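Local coordinates for protein putative tetR family transcription regulator (Shewanella loihica, PDB 3PPB) that probably binds DNA through an N-terminal helix-turn-helix domain and regulates transcription, at residues K10-A13 and I14-A18; Q20-S24 and Q25-G29. One frame throughout, in Å; residues are numbered along the deposited sequence.

Interaction 1: residues K10-A13 and I14-A18; sequences KKQA and ILETA
Q12 and E16, one turn apart on the first helix, are joined by a side-chain hydrogen bond from Q12 NE2 to E16 OE2, 3.3 Å long and fairly straight (159° at the hydrogen). The carboxylate oxygen lies in the plane of the Q12 amide and accepts through its anti lone pair, while the two flat groups are turned 60° from each other. A bend at chi2 of Q12 turns the amide so that NE2 points at the E16 carboxylate, whose own chain runs extended to meet it. With an alanine here, the E16 carboxylate would probably lose this amide donor and be freer to swing.

Backbone bonds of the i to i+4 kind set the spacing: I14 N to K10 O, L15 N to K11 O and E16 N to Q12 O, the last at 2.9 Å. The next bond in the series is reinforced by a side chain. A13 O accepts from T17 N at 3.0 Å and from T17 OG1 at 2.9 Å, and the two donors approach from opposite faces of its carbonyl plane. T17 places OG1 there because chi1 (-69°) sets the hydroxyl beside its own backbone N.

L15 CD1 comes to 4.1 Å from the amide oxygen OE1 of Q12, a methyl against a polar atom, the two side chains crossing at about a right angle. I14 instead turns to I35, L46 and L56, and L15 also meets L56. Polar links on one flank and aliphatic side chains on another are the mark of an amphipathic helix, here the opening helix of the three-helical TetR DNA-binding domain, packed on its predicted helix-turn-helix.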
loop_
_atom_site.group_PDB
_atom_site.type_symbol
_atom_site.label_atom_id
_atom_site.label_comp_id
_atom_site.label_asym_id
_atom_site.label_seq_id
_atom_site.Cartn_x
_atom_site.Cartn_y
_atom_site.Cartn_z
ATOM N N LYS A 10 25.048 -15.985 -13.092
ATOM C CA LYS A 10 25.065 -14.596 -13.563
ATOM C C LYS A 10 23.692 -13.973 -13.420
ATOM O O LYS A 10 23.570 -12.889 -12.854
ATOM C CB LYS A 10 25.545 -14.515 -15.024
ATOM C CG LYS A 10 27.042 -14.726 -15.217
ATOM C CD LYS A 10 27.368 -14.671 -16.687
ATOM C CE LYS A 10 28.830 -14.764 -16.986
ATOM N NZ LYS A 10 29.078 -14.901 -18.454
ATOM N N LYS A 11 22.658 -14.676 -13.896
ATOM C CA LYS A 11 21.268 -14.248 -13.814
ATOM C C LYS A 11 20.854 -14.019 -12.366
ATOM O O LYS A 11 20.195 -13.015 -12.099
ATOM C CB LYS A 11 20.335 -15.265 -14.490
ATOM C CG LYS A 11 19.069 -14.634 -15.077
ATOM C CD LYS A 11 18.078 -15.696 -15.537
ATOM C CE LYS A 11 16.770 -15.111 -15.988
ATOM N NZ LYS A 11 15.771 -16.170 -16.290
ATOM N N GLN A 12 21.289 -14.891 -11.426
ATOM C CA GLN A 12 20.931 -14.775 -9.996
ATOM C C GLN A 12 21.601 -13.579 -9.339
ATOM O O GLN A 12 20.962 -12.923 -8.521
ATOM C CB GLN A 12 21.250 -16.060 -9.207
ATOM C CG GLN A 12 20.609 -16.161 -7.815
ATOM C CD GLN A 12 19.103 -15.983 -7.784
ATOM O OE1 GLN A 12 18.366 -16.364 -8.711
ATOM N NE2 GLN A 12 18.613 -15.422 -6.687
ATOM N N ALA A 13 22.876 -13.295 -9.690
ATOM C CA ALA A 13 23.616 -12.138 -9.172
ATOM C C ALA A 13 22.905 -10.836 -9.581
ATOM O O ALA A 13 22.782 -9.928 -8.758
ATOM C CB ALA A 13 25.050 -12.150 -9.696
ATOM N N ILE A 14 22.393 -10.779 -10.843
ATOM C CA ILE A 14 21.662 -9.628 -11.376
ATOM C C ILE A 14 20.354 -9.453 -10.595
ATOM O O ILE A 14 20.113 -8.364 -10.070
ATOM C CB ILE A 14 21.402 -9.732 -12.906
ATOM C CG1 ILE A 14 22.721 -9.617 -13.707
ATOM C CG2 ILE A 14 20.372 -8.662 -13.350
ATOM C CD1 ILE A 14 22.720 -10.315 -15.090
ATOM N N LEU A 15 19.545 -10.528 -10.486
ATOM C CA LEU A 15 18.258 -10.505 -9.784
ATOM C C LEU A 15 18.406 -10.067 -8.317
ATOM O O LEU A 15 17.706 -9.152 -7.898
ATOM C CB LEU A 15 17.585 -11.871 -9.880
ATOM C CG LEU A 15 16.926 -12.188 -11.212
ATOM C CD1 LEU A 15 16.743 -13.691 -11.379
ATOM C CD2 LEU A 15 15.586 -11.473 -11.354
ATOM N N GLU A 16 19.365 -10.657 -7.577
ATOM C CA GLU A 16 19.673 -10.341 -6.167
ATOM C C GLU A 16 20.168 -8.898 -5.984
ATOM O O GLU A 16 19.806 -8.250 -5.000
ATOM C CB GLU A 16 20.751 -11.299 -5.619
ATOM C CG GLU A 16 20.234 -12.674 -5.240
ATOM C CD GLU A 16 21.248 -13.566 -4.552
ATOM O OE1 GLU A 16 22.065 -13.042 -3.758
ATOM O OE2 GLU A 16 21.203 -14.796 -4.780
ATOM N N THR A 17 21.034 -8.419 -6.898
ATOM C CA THR A 17 21.596 -7.059 -6.844
ATOM C C THR A 17 20.483 -6.057 -7.173
ATOM O O THR A 17 20.382 -5.036 -6.488
ATOM C CB THR A 17 22.827 -6.915 -7.771
ATOM O OG1 THR A 17 23.933 -7.670 -7.259
ATOM C CG2 THR A 17 23.255 -5.482 -7.947
ATOM N N ALA A 18 19.655 -6.354 -8.215
ATOM C CA ALA A 18 18.501 -5.527 -8.621
ATOM C C ALA A 18 17.522 -5.362 -7.457
ATOM O O ALA A 18 17.055 -4.247 -7.212
ATOM C CB ALA A 18 17.786 -6.139 -9.826
#

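Interaction 2: residues Q20-S24 and Q25-G29; sequences QLFVS and QGFHG
F22 and F27 run side by side, pointing the same way, although their rings are not parallel: the planes stand 57° apart with centroids 5.5 Å from each other, an oblique aromatic pair. F27 CD1 rests over one face of the F22 ring, displaced toward its rim, and comes to 3.9 Å from F22 CZ. The anti setting of F27 CG relative to its backbone N (chi1 173°) directs its ring alongside that of F22.

L21 and Q25 form a second aligned pair. The extended Q25 chain follows the leucine, and L21 CD2 touches Q25 OE1 at 3.6 Å, an apolar methyl against an amide oxygen.

Both pairs span the end of the helix. Q25 N still donates to L21 O at 2.8 Å, whereas the bond from G26 N to F22 O is weak, 3.3 Å and bent to 121°. Q25 is the first residue to leave helical backbone angles, and the positive phi of G26 carries the turn further; G26 CA lies 3.2 Å from F22 O in a CA-H...O contact. One residue before the L21 to Q25 bond, S24 OG donates to Q20 O from above the carbonyl plane, sharing that acceptor with S24 N.

The turn leads from helix 10-24 toward helix 32-39. F22 packs on I35 and on L57 and L60 of helix 53-74; F27 reaches L57 and Y110, with K53 in cation-pi contact, while the hydroxyl of Y110, on helix 101-110, hydrogen-bonds to F22 O.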
loop_
_atom_site.group_PDB
_atom_site.type_symbol
_atom_site.label_atom_id
_atom_site.label_comp_id
_atom_site.label_asym_id
_atom_site.label_seq_id
_atom_site.Cartn_x
_atom_site.Cartn_y
_atom_site.Cartn_z
ATOM N N GLN A 20 18.106 -5.537 -4.164
ATOM C CA GLN A 20 18.728 -4.621 -3.214
ATOM C C GLN A 20 18.611 -3.160 -3.680
ATOM O O GLN A 20 18.174 -2.301 -2.914
ATOM C CB GLN A 20 20.210 -4.984 -2.999
ATOM C CG GLN A 20 20.441 -6.286 -2.249
ATOM N N LEU A 21 18.979 -2.886 -4.935
ATOM C CA LEU A 21 18.999 -1.518 -5.455
ATOM C C LEU A 21 17.615 -0.932 -5.690
ATOM O O LEU A 21 17.421 0.244 -5.383
ATOM C CB LEU A 21 19.837 -1.428 -6.736
ATOM C CG LEU A 21 21.342 -1.654 -6.566
ATOM C CD1 LEU A 21 22.000 -1.900 -7.890
ATOM C CD2 LEU A 21 22.018 -0.466 -5.858
ATOM N N PHE A 22 16.652 -1.727 -6.210
ATOM C CA PHE A 22 15.282 -1.244 -6.429
ATOM C C PHE A 22 14.620 -0.876 -5.098
ATOM O O PHE A 22 13.726 -0.036 -5.077
ATOM C CB PHE A 22 14.421 -2.272 -7.188
ATOM C CG PHE A 22 14.763 -2.497 -8.643
ATOM C CD1 PHE A 22 15.538 -1.578 -9.344
ATOM C CD2 PHE A 22 14.286 -3.612 -9.321
ATOM C CE1 PHE A 22 15.836 -1.775 -10.692
ATOM C CE2 PHE A 22 14.579 -3.811 -10.667
ATOM C CZ PHE A 22 15.367 -2.897 -11.346
ATOM N N VAL A 23 15.083 -1.462 -3.992
ATOM C CA VAL A 23 14.529 -1.135 -2.681
ATOM C C VAL A 23 15.238 0.112 -2.104
ATOM O O VAL A 23 14.560 1.023 -1.637
ATOM C CB VAL A 23 14.616 -2.348 -1.722
ATOM C CG1 VAL A 23 14.527 -1.922 -0.254
ATOM C CG2 VAL A 23 13.553 -3.379 -2.064
ATOM N N SER A 24 16.587 0.144 -2.110
ATOM C CA SER A 24 17.324 1.258 -1.503
ATOM C C SER A 24 17.342 2.527 -2.355
ATOM O O SER A 24 17.412 3.612 -1.783
ATOM C CB SER A 24 18.750 0.844 -1.164
ATOM O OG SER A 24 19.393 0.256 -2.283
ATOM N N GLN A 25 17.268 2.410 -3.694
ATOM C CA GLN A 25 17.354 3.572 -4.597
ATOM C C GLN A 25 16.156 3.760 -5.537
ATOM O O GLN A 25 16.142 4.719 -6.303
ATOM C CB GLN A 25 18.600 3.447 -5.471
ATOM C CG GLN A 25 19.909 3.569 -4.717
ATOM C CD GLN A 25 21.112 3.317 -5.589
ATOM O OE1 GLN A 25 22.213 3.072 -5.086
ATOM N NE2 GLN A 25 20.947 3.377 -6.910
ATOM N N GLY A 26 15.216 2.826 -5.536
ATOM C CA GLY A 26 14.067 2.883 -6.428
ATOM C C GLY A 26 14.381 2.335 -7.805
ATOM O O GLY A 26 15.538 2.071 -8.126
ATOM N N PHE A 27 13.355 2.172 -8.626
ATOM C CA PHE A 27 13.472 1.644 -9.978
ATOM C C PHE A 27 14.119 2.672 -10.919
ATOM O O PHE A 27 15.101 2.347 -11.571
ATOM C CB PHE A 27 12.088 1.198 -10.498
ATOM C CG PHE A 27 12.064 0.798 -11.949
ATOM C CD1 PHE A 27 12.516 -0.454 -12.347
ATOM C CD2 PHE A 27 11.578 1.667 -12.917
ATOM C CE1 PHE A 27 12.483 -0.829 -13.683
ATOM C CE2 PHE A 27 11.576 1.305 -14.262
ATOM C CZ PHE A 27 12.030 0.059 -14.638
ATOM N N HIS A 28 13.576 3.903 -10.985
ATOM C CA HIS A 28 14.098 4.953 -11.863
ATOM C C HIS A 28 15.366 5.597 -11.301
ATOM O O HIS A 28 16.102 6.236 -12.058
ATOM C CB HIS A 28 13.045 6.027 -12.127
ATOM C CG HIS A 28 11.796 5.527 -12.784
ATOM N ND1 HIS A 28 11.798 5.079 -14.096
ATOM C CD2 HIS A 28 10.536 5.470 -12.302
ATOM C CE1 HIS A 28 10.546 4.742 -14.355
ATOM N NE2 HIS A 28 9.753 4.955 -13.304
ATOM N N GLY A 29 15.615 5.416 -9.998
ATOM C CA GLY A 29 16.817 5.908 -9.330
ATOM C C GLY A 29 18.007 4.979 -9.514
ATOM O O GLY A 29 19.138 5.323 -9.153
#

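Both interactions belong to helix 10-24 and its exit, and they follow in series along the chain without nesting or crossing. Interaction 1 comes first, in the opening turns of the helix; being continuous, it closes no loop. Interaction 2 starts two residues after it ends and closes the turn by which the chain leaves the helix for helix 32-39. Their centres lie about 14 Å apart, and the two sets of residues do not otherwise touch. The first joins the helix start to helices 32-39, 43-49 and 53-74; the second, at the other end, shares helices 32-39 and 53-74 and adds helix 101-110, beyond the three-helical N-terminal bundle.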